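PDB 3IAL: prolyl-tRNA synthetase from Giardia lamblia ATCC 50803, which probably charges tRNA(Pro) with L-proline at the expense of ATP, by way of the prolyl-adenylate bound in this structure. Local coordinates for residues B[146-151]-B[169-174]; B[222-227]-B[239-244]; B[185-190]-B[267-272]; B[152-157]-B[164-169]. All blocks are in the same frame, centred on the assembly; numbering follows the deposited sequence.

Interaction 1: B[146-151]-B[169-174]. With PR8 (5'-O-[(R)-hydroxy{[(2S)-pyrrolidin-2-ylcarbonyl]oxy}phosphoryl]adenosine), chain H.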
# COMPACT_ATOMS: atom_id res chain seq x y z
N HIS B 146 12.16 -3.70 -2.41
CA HIS B 146 11.77 -2.50 -1.70
C HIS B 146 10.47 -2.77 -0.96
O HIS B 146 9.74 -3.69 -1.32
CB HIS B 146 11.61 -1.32 -2.65
CG HIS B 146 10.44 -1.45 -3.57
ND1 HIS B 146 9.21 -0.88 -3.30
CD2 HIS B 146 10.31 -2.09 -4.75
CE1 HIS B 146 8.38 -1.17 -4.28
NE2 HIS B 146 9.01 -1.91 -5.17
N GLN B 147 10.20 -1.97 0.06
CA GLN B 147 8.96 -2.06 0.80
C GLN B 147 8.47 -0.69 1.24
O GLN B 147 9.26 0.20 1.54
CB GLN B 147 9.10 -2.97 2.02
CG GLN B 147 10.05 -2.47 3.08
CD GLN B 147 10.16 -3.44 4.24
OE1 GLN B 147 9.63 -4.55 4.17
NE2 GLN B 147 10.86 -3.04 5.31
N THR B 148 7.15 -0.55 1.26
CA THR B 148 6.49 0.65 1.73
C THR B 148 5.90 0.25 3.05
O THR B 148 5.16 -0.72 3.13
CB THR B 148 5.36 1.07 0.78
OG1 THR B 148 5.93 1.47 -0.47
CG2 THR B 148 4.53 2.21 1.38
N CYS B 149 6.26 0.98 4.10
CA CYS B 149 5.87 0.59 5.45
C CYS B 149 6.15 1.76 6.38
O CYS B 149 6.53 2.84 5.93
CB CYS B 149 6.65 -0.65 5.91
SG CYS B 149 8.45 -0.36 6.16
N THR B 150 5.99 1.54 7.68
CA THR B 150 6.39 2.53 8.66
C THR B 150 7.60 2.01 9.42
O THR B 150 7.78 0.79 9.59
CB THR B 150 5.23 2.94 9.60
OG1 THR B 150 4.97 1.92 10.57
CG2 THR B 150 3.97 3.21 8.79
N ILE B 151 8.45 2.95 9.83
CA ILE B 151 9.58 2.69 10.72
C ILE B 151 9.37 3.52 11.99
O ILE B 151 8.47 4.37 12.03
CB ILE B 151 10.94 3.03 10.06
CG1 ILE B 151 10.93 4.44 9.46
CG2 ILE B 151 11.29 1.98 9.00
CD1 ILE B 151 12.33 5.03 9.24
N HIS B 169 6.06 6.96 7.94
CA HIS B 169 5.66 6.22 6.75
C HIS B 169 6.72 6.46 5.69
O HIS B 169 7.16 7.61 5.47
CB HIS B 169 4.28 6.68 6.29
CG HIS B 169 3.65 5.79 5.27
ND1 HIS B 169 3.58 6.12 3.93
CD2 HIS B 169 3.06 4.57 5.39
CE1 HIS B 169 2.99 5.14 3.27
NE2 HIS B 169 2.66 4.19 4.13
N TRP B 170 7.19 5.40 5.04
CA TRP B 170 8.27 5.53 4.08
C TRP B 170 8.34 4.38 3.09
O TRP B 170 7.61 3.41 3.22
CB TRP B 170 9.61 5.73 4.81
CG TRP B 170 10.42 4.50 5.20
CD1 TRP B 170 9.99 3.21 5.30
CD2 TRP B 170 11.79 4.50 5.60
NE1 TRP B 170 11.03 2.40 5.71
CE2 TRP B 170 12.14 3.17 5.90
CE3 TRP B 170 12.77 5.50 5.73
CZ2 TRP B 170 13.42 2.81 6.31
CZ3 TRP B 170 14.04 5.14 6.13
CH2 TRP B 170 14.36 3.81 6.41
N ASN B 171 9.23 4.51 2.12
CA ASN B 171 9.64 3.39 1.29
C ASN B 171 11.16 3.25 1.35
O ASN B 171 11.89 4.25 1.27
CB ASN B 171 9.16 3.57 -0.15
CG ASN B 171 9.64 2.47 -1.10
OD1 ASN B 171 10.81 2.43 -1.48
ND2 ASN B 171 8.73 1.58 -1.50
N GLU B 172 11.61 2.01 1.54
CA GLU B 172 13.03 1.67 1.54
C GLU B 172 13.32 0.58 0.52
O GLU B 172 12.67 -0.47 0.52
CB GLU B 172 13.50 1.23 2.94
CG GLU B 172 12.80 0.01 3.53
CD GLU B 172 13.22 -0.27 4.97
OE1 GLU B 172 12.35 -0.49 5.84
OE2 GLU B 172 14.45 -0.27 5.24
N ALA B 173 14.28 0.85 -0.36
CA ALA B 173 14.78 -0.09 -1.35
C ALA B 173 16.15 -0.58 -0.90
O ALA B 173 16.94 0.20 -0.37
CB ALA B 173 14.91 0.61 -2.69
N HIS B 174 16.42 -1.87 -1.11
CA HIS B 174 17.69 -2.51 -0.74
C HIS B 174 18.08 -3.47 -1.87
O HIS B 174 17.28 -4.34 -2.25
CB HIS B 174 17.56 -3.32 0.56
CG HIS B 174 17.21 -2.50 1.76
ND1 HIS B 174 18.15 -2.08 2.69
CD2 HIS B 174 16.02 -2.03 2.20
CE1 HIS B 174 17.55 -1.38 3.63
NE2 HIS B 174 16.25 -1.33 3.36
C PR8 H . 18.06 5.30 5.30
N PR8 H . 17.81 2.90 5.30
O PR8 H . 17.43 5.24 6.36
P PR8 H . 18.07 7.78 5.48
N1 PR8 H . 10.53 11.88 10.03
C2 PR8 H . 10.21 11.85 8.74
N3 PR8 H . 11.06 11.41 7.81
C4 PR8 H . 12.28 10.99 8.13
C5 PR8 H . 12.66 11.02 9.47
C6 PR8 H . 11.75 11.47 10.42
N6 PR8 H . 12.09 11.50 11.71
N7 PR8 H . 13.90 10.56 9.54
C8 PR8 H . 14.30 10.25 8.30
N9 PR8 H . 13.31 10.52 7.43
CA PR8 H . 18.35 4.02 4.52
CB PR8 H . 17.59 4.06 3.21
CD PR8 H . 17.00 2.09 4.40
CG PR8 H . 16.40 3.12 3.44
C1' PR8 H . 13.41 10.30 5.95
O10 PR8 H . 18.56 6.43 4.74
O1P PR8 H . 18.71 7.99 6.80
C2' PR8 H . 14.41 11.27 5.27
O2' PR8 H . 13.88 11.72 4.02
O2P PR8 H . 18.47 8.97 4.47
C3' PR8 H . 15.58 10.37 4.97
O3' PR8 H . 16.35 10.89 3.88
C4' PR8 H . 14.79 9.15 4.52
O4' PR8 H . 13.91 8.96 5.65
C5' PR8 H . 15.74 7.99 4.32
O5' PR8 H . 16.47 7.73 5.51
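Motif 2 of class II aminoacyl-tRNA synthetases supplies both strands of this contact, which pair antiparallel in the catalytic-domain sheet beneath prolyl-adenylate (PR8). Main-chain bonds run in both directions at the hydrogen-bonded pairs Q147–E172 and C149–W170. On the face carrying W170 and E172, the indole is sandwiched: I151 CD1 stands 3.4 Å from the six-membered-ring centroid, while E172 CB lies over the opposite face near the rim. The ring edge meets the ligand, W170 CH2 lying 3.4 Å from PR8 O. E172 runs alongside Q147 with its chain extended, and Q147 NE2 reaches E172 OE1 at 3.0 Å, in its own amide plane but from above the carboxylate. S123 OG also binds OE1, and H174 NE2 binds E172 OE2 at 2.8 Å, so a buried, probably charged carboxylate is held at both oxygens. F79 N binds Q147 OE1. On the other face, which carries H146, T148 and N171, T148 OG1 also bonds E66 of helix 52-71. N171 CG lies anti to the backbone N (chi1 176°), which lets ND2 spend both hydrogens across the strands: on T148 OG1 at 3.0 Å and, within 20° of the imidazole plane, on H146 ND1 at 3.1 Å.

Interaction 2: B[222-227]-B[239-244]. With PR8 (5'-O-[(R)-hydroxy{[(2S)-pyrrolidin-2-ylcarbonyl]oxy}phosphoryl]adenosine), chain H.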
# COMPACT_ATOMS: atom_id res chain seq x y z
N TYR B 222 29.48 5.49 1.71
CA TYR B 222 29.19 6.91 1.47
C TYR B 222 27.69 7.09 1.27
O TYR B 222 26.96 6.12 1.02
CB TYR B 222 29.98 7.49 0.29
CG TYR B 222 29.70 6.85 -1.07
CD1 TYR B 222 30.41 5.74 -1.50
CD2 TYR B 222 28.73 7.38 -1.92
CE1 TYR B 222 30.16 5.16 -2.73
CE2 TYR B 222 28.48 6.80 -3.16
CZ TYR B 222 29.19 5.69 -3.55
OH TYR B 222 28.95 5.11 -4.78
N SER B 223 27.25 8.34 1.42
CA SER B 223 25.83 8.67 1.41
C SER B 223 25.58 9.86 0.50
O SER B 223 26.31 10.86 0.54
CB SER B 223 25.35 8.98 2.83
OG SER B 223 25.22 7.79 3.59
N GLU B 224 24.57 9.72 -0.35
CA GLU B 224 24.12 10.78 -1.23
C GLU B 224 22.69 11.17 -0.85
O GLU B 224 21.90 10.32 -0.45
CB GLU B 224 24.16 10.31 -2.68
CG GLU B 224 25.54 9.91 -3.13
CD GLU B 224 25.58 9.45 -4.58
OE1 GLU B 224 24.51 9.33 -5.20
OE2 GLU B 224 26.69 9.20 -5.08
N VAL B 225 22.39 12.46 -0.96
CA VAL B 225 21.16 13.02 -0.44
C VAL B 225 20.58 14.10 -1.34
O VAL B 225 21.29 14.70 -2.16
CB VAL B 225 21.38 13.64 0.96
CG1 VAL B 225 21.85 12.58 1.94
CG2 VAL B 225 22.37 14.83 0.90
N SER B 226 19.28 14.33 -1.18
CA SER B 226 18.60 15.48 -1.74
C SER B 226 18.19 16.38 -0.58
O SER B 226 17.28 16.03 0.19
CB SER B 226 17.38 15.05 -2.55
OG SER B 226 16.75 16.19 -3.13
N ASP B 227 18.89 17.50 -0.44
CA ASP B 227 18.57 18.51 0.57
C ASP B 227 17.68 19.58 -0.05
O ASP B 227 18.13 20.35 -0.89
CB ASP B 227 19.86 19.16 1.09
CG ASP B 227 20.53 18.35 2.17
OD1 ASP B 227 19.90 17.43 2.74
OD2 ASP B 227 21.70 18.66 2.47
N ALA B 239 15.71 12.75 0.46
CA ALA B 239 16.08 11.44 -0.04
C ALA B 239 17.41 11.06 0.57
O ALA B 239 18.26 11.92 0.77
CB ALA B 239 16.18 11.44 -1.56
N GLY B 240 17.57 9.78 0.87
CA GLY B 240 18.85 9.23 1.30
C GLY B 240 19.17 8.02 0.46
O GLY B 240 18.41 7.06 0.42
N ILE B 241 20.30 8.09 -0.24
CA ILE B 241 20.71 7.06 -1.19
C ILE B 241 22.15 6.64 -0.87
O ILE B 241 23.07 7.45 -0.95
CB ILE B 241 20.56 7.61 -2.64
CG1 ILE B 241 19.08 7.69 -3.01
CG2 ILE B 241 21.32 6.76 -3.65
CD1 ILE B 241 18.79 8.43 -4.31
N HIS B 242 22.33 5.37 -0.50
CA HIS B 242 23.58 4.93 0.13
C HIS B 242 24.26 3.74 -0.53
O HIS B 242 23.61 2.78 -0.95
CB HIS B 242 23.30 4.58 1.59
CG HIS B 242 22.46 5.61 2.29
ND1 HIS B 242 22.98 6.77 2.81
CD2 HIS B 242 21.13 5.66 2.51
CE1 HIS B 242 22.01 7.49 3.33
NE2 HIS B 242 20.88 6.84 3.17
N ASN B 243 25.59 3.82 -0.61
CA ASN B 243 26.42 2.70 -1.01
C ASN B 243 27.02 2.13 0.27
O ASN B 243 27.84 2.78 0.92
CB ASN B 243 27.52 3.16 -1.98
CG ASN B 243 28.26 1.99 -2.65
OD1 ASN B 243 28.40 0.92 -2.07
ND2 ASN B 243 28.72 2.21 -3.87
N LEU B 244 26.57 0.94 0.65
CA LEU B 244 26.96 0.33 1.92
C LEU B 244 28.24 -0.51 1.79
O LEU B 244 28.74 -1.04 2.79
CB LEU B 244 25.81 -0.52 2.46
CG LEU B 244 24.50 0.24 2.68
CD1 LEU B 244 23.46 -0.70 3.28
CD2 LEU B 244 24.72 1.45 3.58
C PR8 H . 18.06 5.30 5.30
N PR8 H . 17.81 2.90 5.30
O PR8 H . 17.43 5.24 6.36
P PR8 H . 18.07 7.78 5.48
N1 PR8 H . 10.53 11.88 10.03
C2 PR8 H . 10.21 11.85 8.74
N3 PR8 H . 11.06 11.41 7.81
C4 PR8 H . 12.28 10.99 8.13
C5 PR8 H . 12.66 11.02 9.47
C6 PR8 H . 11.75 11.47 10.42
N6 PR8 H . 12.09 11.50 11.71
N7 PR8 H . 13.90 10.56 9.54
C8 PR8 H . 14.30 10.25 8.30
N9 PR8 H . 13.31 10.52 7.43
CA PR8 H . 18.35 4.02 4.52
CB PR8 H . 17.59 4.06 3.21
CD PR8 H . 17.00 2.09 4.40
CG PR8 H . 16.40 3.12 3.44
C1' PR8 H . 13.41 10.30 5.95
O10 PR8 H . 18.56 6.43 4.74
O1P PR8 H . 18.71 7.99 6.80
C2' PR8 H . 14.41 11.27 5.27
O2' PR8 H . 13.88 11.72 4.02
O2P PR8 H . 18.47 8.97 4.47
C3' PR8 H . 15.58 10.37 4.97
O3' PR8 H . 16.35 10.89 3.88
C4' PR8 H . 14.79 9.15 4.52
O4' PR8 H . 13.91 8.96 5.65
C5' PR8 H . 15.74 7.99 4.32
O5' PR8 H . 16.47 7.73 5.51
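One face of the Y222 ring carries N243 CB, 3.7 Å from the ring centroid and offset toward the rim; R210 adds a cation-pi contact to the same ring. The H242 imidazole, by contrast, is used at its edge: S223 OG meets ND1 from one strand and PR8 oxygens meet NE2, while the ring of F217 packs against it at about 30°.

Y222 places CG in the crowded position between backbone N and carbonyl carbon (chi1 62°), which brings the phenol over N243 of the partner strand. N243 ND2 then donates to Y222 OH at 3.0 Å, with ring and amide planes 51° apart, so the same side chain packs on the ring and grips its hydroxyl. S223 OG and H242 ND1 share a short hydrogen bond of 2.6 Å, and S223 OG is also bound by F217 N. That second shell fixes the rotation of the imidazole, and H242 NE2 donates to PR8 O10, the oxygen linking prolyl and phosphate groups, at 2.8 Å, with a weaker bond to O2P. The NE2 N-H would probably stabilise negative charge near the phosphate.

G240, having no side chain, lets PR8 O2P come within 3.2 Å of its CA. On the face carrying E224 and I241, E224 OE1 turns to W191 NE1 of helix 180-201. Main-chain bonds are shortest at the E224–I241 pair, 2.8 Å for E224 N to I241 O. The arrangement is an antiparallel beta hairpin of the class II synthetase catalytic sheet, with one face turned to the aminoacyl-adenylate site.

Interaction 3: B[185-190]-B[267-272]. With PR8 (5'-O-[(R)-hydroxy{[(2S)-pyrrolidin-2-ylcarbonyl]oxy}phosphoryl]adenosine), chain H.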
# COMPACT_ATOMS: atom_id res chain seq x y z
N SER B 185 26.24 1.88 -10.27
CA SER B 185 25.18 2.05 -11.27
C SER B 185 23.78 2.08 -10.63
O SER B 185 22.89 2.81 -11.10
CB SER B 185 25.25 0.94 -12.33
OG SER B 185 24.11 0.99 -13.19
N GLN B 186 23.59 1.31 -9.57
CA GLN B 186 22.29 1.29 -8.87
C GLN B 186 21.92 2.67 -8.30
O GLN B 186 20.75 3.06 -8.32
CB GLN B 186 22.28 0.27 -7.74
CG GLN B 186 20.87 -0.03 -7.19
CD GLN B 186 19.97 -0.62 -8.25
OE1 GLN B 186 20.37 -1.53 -8.97
NE2 GLN B 186 18.76 -0.07 -8.39
N LEU B 187 22.91 3.38 -7.77
CA LEU B 187 22.67 4.73 -7.23
C LEU B 187 22.05 5.66 -8.28
O LEU B 187 21.13 6.41 -7.96
CB LEU B 187 23.95 5.32 -6.65
CG LEU B 187 24.22 5.07 -5.16
CD1 LEU B 187 24.01 3.62 -4.74
CD2 LEU B 187 25.63 5.53 -4.81
N SER B 188 22.54 5.60 -9.51
CA SER B 188 21.95 6.37 -10.61
C SER B 188 20.50 5.97 -10.86
O SER B 188 19.65 6.83 -11.11
CB SER B 188 22.74 6.20 -11.91
OG SER B 188 24.08 6.59 -11.73
N ASP B 189 20.21 4.66 -10.81
CA ASP B 189 18.82 4.19 -10.96
C ASP B 189 17.92 4.76 -9.87
O ASP B 189 16.80 5.18 -10.16
CB ASP B 189 18.74 2.65 -10.95
CG ASP B 189 19.19 2.03 -12.25
OD1 ASP B 189 19.49 2.78 -13.21
OD2 ASP B 189 19.24 0.78 -12.34
N TYR B 190 18.42 4.80 -8.64
CA TYR B 190 17.66 5.39 -7.54
C TYR B 190 17.42 6.88 -7.83
O TYR B 190 16.30 7.35 -7.68
CB TYR B 190 18.41 5.27 -6.20
CG TYR B 190 18.61 3.88 -5.62
CD1 TYR B 190 17.63 2.90 -5.67
CD2 TYR B 190 19.79 3.58 -4.94
CE1 TYR B 190 17.84 1.64 -5.08
CE2 TYR B 190 20.00 2.35 -4.37
CZ TYR B 190 19.03 1.38 -4.43
OH TYR B 190 19.30 0.16 -3.83
N TYR B 267 28.15 -6.41 -2.94
CA TYR B 267 27.95 -5.03 -2.52
C TYR B 267 26.49 -4.81 -2.17
O TYR B 267 25.62 -5.43 -2.77
CB TYR B 267 28.38 -4.09 -3.65
CG TYR B 267 29.85 -3.75 -3.63
CD1 TYR B 267 30.81 -4.73 -3.89
CD2 TYR B 267 30.28 -2.46 -3.35
CE1 TYR B 267 32.17 -4.42 -3.88
CE2 TYR B 267 31.63 -2.15 -3.34
CZ TYR B 267 32.57 -3.13 -3.60
OH TYR B 267 33.91 -2.79 -3.57
N LEU B 268 26.23 -3.91 -1.22
CA LEU B 268 24.87 -3.53 -0.86
C LEU B 268 24.60 -2.03 -1.10
O LEU B 268 25.46 -1.19 -0.83
CB LEU B 268 24.57 -3.88 0.60
CG LEU B 268 24.55 -5.37 0.97
CD1 LEU B 268 24.48 -5.54 2.48
CD2 LEU B 268 23.41 -6.14 0.27
N THR B 269 23.41 -1.72 -1.60
CA THR B 269 22.95 -0.34 -1.70
C THR B 269 21.53 -0.21 -1.12
O THR B 269 20.80 -1.21 -0.99
CB THR B 269 22.98 0.18 -3.16
OG1 THR B 269 22.01 -0.51 -3.96
CG2 THR B 269 24.38 -0.01 -3.77
N CYS B 270 21.15 1.01 -0.75
CA CYS B 270 19.77 1.28 -0.34
C CYS B 270 19.35 2.71 -0.60
O CYS B 270 20.18 3.59 -0.78
CB CYS B 270 19.53 0.92 1.12
SG CYS B 270 20.58 1.74 2.30
N ALA B 271 18.04 2.91 -0.64
CA ALA B 271 17.47 4.22 -0.92
C ALA B 271 16.20 4.38 -0.11
O ALA B 271 15.41 3.44 -0.01
CB ALA B 271 17.18 4.38 -2.40
N GLY B 272 16.01 5.56 0.45
CA GLY B 272 14.87 5.84 1.31
C GLY B 272 14.22 7.18 1.02
O GLY B 272 14.91 8.19 0.87
C PR8 H . 18.06 5.30 5.30
N PR8 H . 17.81 2.90 5.30
O PR8 H . 17.43 5.24 6.36
P PR8 H . 18.07 7.78 5.48
N1 PR8 H . 10.53 11.88 10.03
C2 PR8 H . 10.21 11.85 8.74
N3 PR8 H . 11.06 11.41 7.81
C4 PR8 H . 12.28 10.99 8.13
C5 PR8 H . 12.66 11.02 9.47
C6 PR8 H . 11.75 11.47 10.42
N6 PR8 H . 12.09 11.50 11.71
N7 PR8 H . 13.90 10.56 9.54
C8 PR8 H . 14.30 10.25 8.30
N9 PR8 H . 13.31 10.52 7.43
CA PR8 H . 18.35 4.02 4.52
CB PR8 H . 17.59 4.06 3.21
CD PR8 H . 17.00 2.09 4.40
CG PR8 H . 16.40 3.12 3.44
C1' PR8 H . 13.41 10.30 5.95
O10 PR8 H . 18.56 6.43 4.74
O1P PR8 H . 18.71 7.99 6.80
C2' PR8 H . 14.41 11.27 5.27
O2' PR8 H . 13.88 11.72 4.02
O2P PR8 H . 18.47 8.97 4.47
C3' PR8 H . 15.58 10.37 4.97
O3' PR8 H . 16.35 10.89 3.88
C4' PR8 H . 14.79 9.15 4.52
O4' PR8 H . 13.91 8.96 5.65
C5' PR8 H . 15.74 7.99 4.32
O5' PR8 H . 16.47 7.73 5.51
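Ring packing carries most of this helix-on-sheet contact, in which helix 180-201 lies against strand 263-274 with the two segment axes 9.0 Å apart and only 13° from parallel. A271 CB sits over the centre of the Y190 ring, 3.6 Å from the centroid, as a CH-pi contact. The opposite face takes the carbonyl Q186 O from the preceding helical turn, so the phenol is held flat between helix backbone and strand. The polar part is one hydrogen bond: Y190 OH and T269 OG1 are 2.8 Å apart. T269 places OG1 in the crowded position between N and carbonyl carbon (chi1 68°), pointing it at the helix, and H177 NE2 binds the same oxygen. Q186 CG makes a van der Waals contact with T269 OG1 at 3.5 Å before its amide leaves for K144. The apolar contact is L187 CD1 on T269 CG2 at 3.8 Å. On its other side the strand borders the prolyl-adenylate (PR8), with C270 SG 3.9 Å from PR8 CA and G272 N 3.5 Å from PR8 CB. Both hydroxyls are thus satisfied within a buried, otherwise largely apolar interface, which fixes the back of the strand whose front lines the proline end of the pocket.

Interaction 4: B[152-157]-B[164-169]. With PR8 (5'-O-[(R)-hydroxy{[(2S)-pyrrolidin-2-ylcarbonyl]oxy}phosphoryl]adenosine), chain H.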
# COMPACT_ATOMS: atom_id res chain seq x y z
N PHE B 152 10.20 3.27 13.00
CA PHE B 152 9.99 3.85 14.34
C PHE B 152 11.28 4.44 14.92
O PHE B 152 12.30 3.77 14.97
CB PHE B 152 9.43 2.78 15.29
CG PHE B 152 8.11 2.20 14.85
CD1 PHE B 152 6.91 2.69 15.36
CD2 PHE B 152 8.06 1.17 13.92
CE1 PHE B 152 5.70 2.17 14.96
CE2 PHE B 152 6.83 0.63 13.50
CZ PHE B 152 5.66 1.13 14.02
N ARG B 153 11.22 5.71 15.35
CA ARG B 153 12.37 6.42 15.91
C ARG B 153 11.98 7.09 17.22
O ARG B 153 11.30 8.12 17.22
CB ARG B 153 12.88 7.49 14.93
CG ARG B 153 13.21 7.00 13.53
CD ARG B 153 14.62 6.53 13.41
NE ARG B 153 14.89 5.98 12.08
CZ ARG B 153 15.48 6.61 11.07
NH1 ARG B 153 15.91 7.87 11.18
NH2 ARG B 153 15.66 5.98 9.91
N HIS B 154 12.43 6.52 18.34
CA HIS B 154 12.06 7.01 19.67
C HIS B 154 12.61 8.39 20.03
O HIS B 154 11.90 9.18 20.64
CB HIS B 154 12.49 6.03 20.75
CG HIS B 154 12.52 6.62 22.12
ND1 HIS B 154 11.37 6.93 22.82
CD2 HIS B 154 13.55 6.99 22.92
CE1 HIS B 154 11.70 7.45 23.99
NE2 HIS B 154 13.02 7.49 24.08
N GLU B 155 13.87 8.66 19.69
CA GLU B 155 14.55 9.85 20.21
C GLU B 155 14.15 11.13 19.49
O GLU B 155 14.52 12.23 19.91
CB GLU B 155 16.08 9.68 20.19
CG GLU B 155 16.81 10.68 21.11
CD GLU B 155 18.27 10.32 21.35
OE1 GLU B 155 19.08 10.42 20.41
OE2 GLU B 155 18.61 9.96 22.50
N THR B 156 13.38 11.01 18.40
CA THR B 156 12.93 12.18 17.67
C THR B 156 12.26 13.18 18.62
O THR B 156 11.32 12.84 19.34
CB THR B 156 11.98 11.83 16.53
OG1 THR B 156 12.68 11.01 15.59
CG2 THR B 156 11.48 13.09 15.84
N LYS B 157 12.79 14.40 18.60
CA LYS B 157 12.44 15.45 19.53
C LYS B 157 11.77 16.57 18.73
O LYS B 157 11.93 16.62 17.51
CB LYS B 157 13.72 15.95 20.21
CG LYS B 157 13.53 16.63 21.56
CD LYS B 157 14.80 16.57 22.42
CE LYS B 157 16.03 17.12 21.69
NZ LYS B 157 17.26 17.01 22.53
N ARG B 164 9.30 15.54 11.10
CA ARG B 164 10.00 14.89 12.20
C ARG B 164 8.99 14.18 13.09
O ARG B 164 8.41 14.80 13.97
CB ARG B 164 10.77 15.91 13.06
CG ARG B 164 12.13 16.32 12.53
CD ARG B 164 12.98 16.93 13.66
NE ARG B 164 12.27 18.04 14.30
CZ ARG B 164 12.43 19.33 14.01
NH1 ARG B 164 13.31 19.73 13.09
NH2 ARG B 164 11.70 20.24 14.65
N VAL B 165 8.78 12.89 12.84
CA VAL B 165 7.80 12.11 13.59
C VAL B 165 8.46 10.85 14.16
O VAL B 165 9.57 10.50 13.79
CB VAL B 165 6.56 11.74 12.71
CG1 VAL B 165 5.70 12.98 12.46
CG2 VAL B 165 6.97 11.10 11.40
N ARG B 166 7.79 10.20 15.10
CA ARG B 166 8.34 9.02 15.76
C ARG B 166 7.89 7.72 15.09
O ARG B 166 8.59 6.72 15.19
CB ARG B 166 8.02 9.04 17.25
CG ARG B 166 8.85 10.08 18.01
CD ARG B 166 8.39 10.25 19.44
NE ARG B 166 8.82 9.17 20.30
CZ ARG B 166 8.13 8.70 21.36
NH1 ARG B 166 6.94 9.18 21.69
NH2 ARG B 166 8.64 7.72 22.07
N GLU B 167 6.74 7.75 14.42
CA GLU B 167 6.39 6.70 13.45
C GLU B 167 6.35 7.32 12.06
O GLU B 167 5.58 8.23 11.80
CB GLU B 167 5.06 6.02 13.77
CG GLU B 167 4.59 5.08 12.67
CD GLU B 167 3.55 4.07 13.12
OE1 GLU B 167 2.99 4.23 14.22
OE2 GLU B 167 3.31 3.09 12.38
N ILE B 168 7.18 6.80 11.17
CA ILE B 168 7.44 7.42 9.89
C ILE B 168 7.02 6.50 8.75
O ILE B 168 7.57 5.41 8.59
CB ILE B 168 8.94 7.73 9.74
CG1 ILE B 168 9.49 8.43 10.99
CG2 ILE B 168 9.20 8.57 8.47
CD1 ILE B 168 10.99 8.18 11.20
N HIS B 169 6.06 6.96 7.94
CA HIS B 169 5.66 6.22 6.75
C HIS B 169 6.72 6.46 5.69
O HIS B 169 7.16 7.61 5.47
CB HIS B 169 4.28 6.68 6.29
CG HIS B 169 3.65 5.79 5.27
ND1 HIS B 169 3.58 6.12 3.93
CD2 HIS B 169 3.06 4.57 5.39
CE1 HIS B 169 2.99 5.14 3.27
NE2 HIS B 169 2.66 4.19 4.13
C PR8 H . 18.06 5.30 5.30
N PR8 H . 17.81 2.90 5.30
O PR8 H . 17.43 5.24 6.36
P PR8 H . 18.07 7.78 5.48
N1 PR8 H . 10.53 11.88 10.03
C2 PR8 H . 10.21 11.85 8.74
N3 PR8 H . 11.06 11.41 7.81
C4 PR8 H . 12.28 10.99 8.13
C5 PR8 H . 12.66 11.02 9.47
C6 PR8 H . 11.75 11.47 10.42
N6 PR8 H . 12.09 11.50 11.71
N7 PR8 H . 13.90 10.56 9.54
C8 PR8 H . 14.30 10.25 8.30
N9 PR8 H . 13.31 10.52 7.43
CA PR8 H . 18.35 4.02 4.52
CB PR8 H . 17.59 4.06 3.21
CD PR8 H . 17.00 2.09 4.40
CG PR8 H . 16.40 3.12 3.44
C1' PR8 H . 13.41 10.30 5.95
O10 PR8 H . 18.56 6.43 4.74
O1P PR8 H . 18.71 7.99 6.80
C2' PR8 H . 14.41 11.27 5.27
O2' PR8 H . 13.88 11.72 4.02
O2P PR8 H . 18.47 8.97 4.47
C3' PR8 H . 15.58 10.37 4.97
O3' PR8 H . 16.35 10.89 3.88
C4' PR8 H . 14.79 9.15 4.52
O4' PR8 H . 13.91 8.96 5.65
C5' PR8 H . 15.74 7.99 4.32
O5' PR8 H . 16.47 7.73 5.51
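Hydrogen bonds tie the two ends of the motif 2 loop together. R153 N donates to R166 O at 2.8 Å, nearly straight (168°) and in the carbonyl plane. The R166 chain bends at chi3 (76°) and runs beside H154, where NH2 reaches the imidazole edge at H154 ND1, 2.9 Å away; ring and guanidinium planes are 68° apart. R166 NE adds a weak bond to H154 O, and NH1 goes to K45 O. R164 NH1 forms a salt bridge with the C-terminal carboxylate of Y518.

Packing fills the rest. F152 and E167 lie side by side, with F152 CE1 3.4 Å from E167 CD, while E167 OE2 bonds T150 OG1 and T81 OG1 of the second subunit. T156 CB rests on R166 CG at 3.9 Å. R153 CG, anti to the carbonyl carbon, lies 3.4 Å from I168 CD1; the bend at chi2 then sends the chain on, and NE binds P121 O.

Ligand contacts centre on the adenine of PR8. I168 CG2 touches PR8 C2 at 3.4 Å, and R153 NH1 stands 3.7 Å from PR8 N7. V165 N approaches PR8 N1 and PR8 N6 approaches V165 O.

As acceptor, H154 ND1 carries no proton, so the imidazole is probably neutral beside the R166 cation. The backbone N-H and C=O of V165 match acceptor N1 and donor N6, consistent with recognition of adenine, though both bonds are weak.

Overall arrangement
From the N terminus, strand 143-152 opens interaction 1 and runs directly into interaction 4, which closes first, at 164-169, across the short motif 2 loop. Interaction 1 closes next on strand 167-177, so it encloses interaction 4; the two share H169 and are joined by I168 N to I151 O, and both touch the second subunit. The chain then enters helix 180-201, opening interaction 3. Before that closes at 267-272, hairpin 222-229/235-245 forms interaction 2 within it. None cross. Strand 263-274 lies between strands 167-177 and 235-245, joining interactions 1 and 2 through interaction 3, and all four surround prolyl-adenylate, interaction 4 at its adenine.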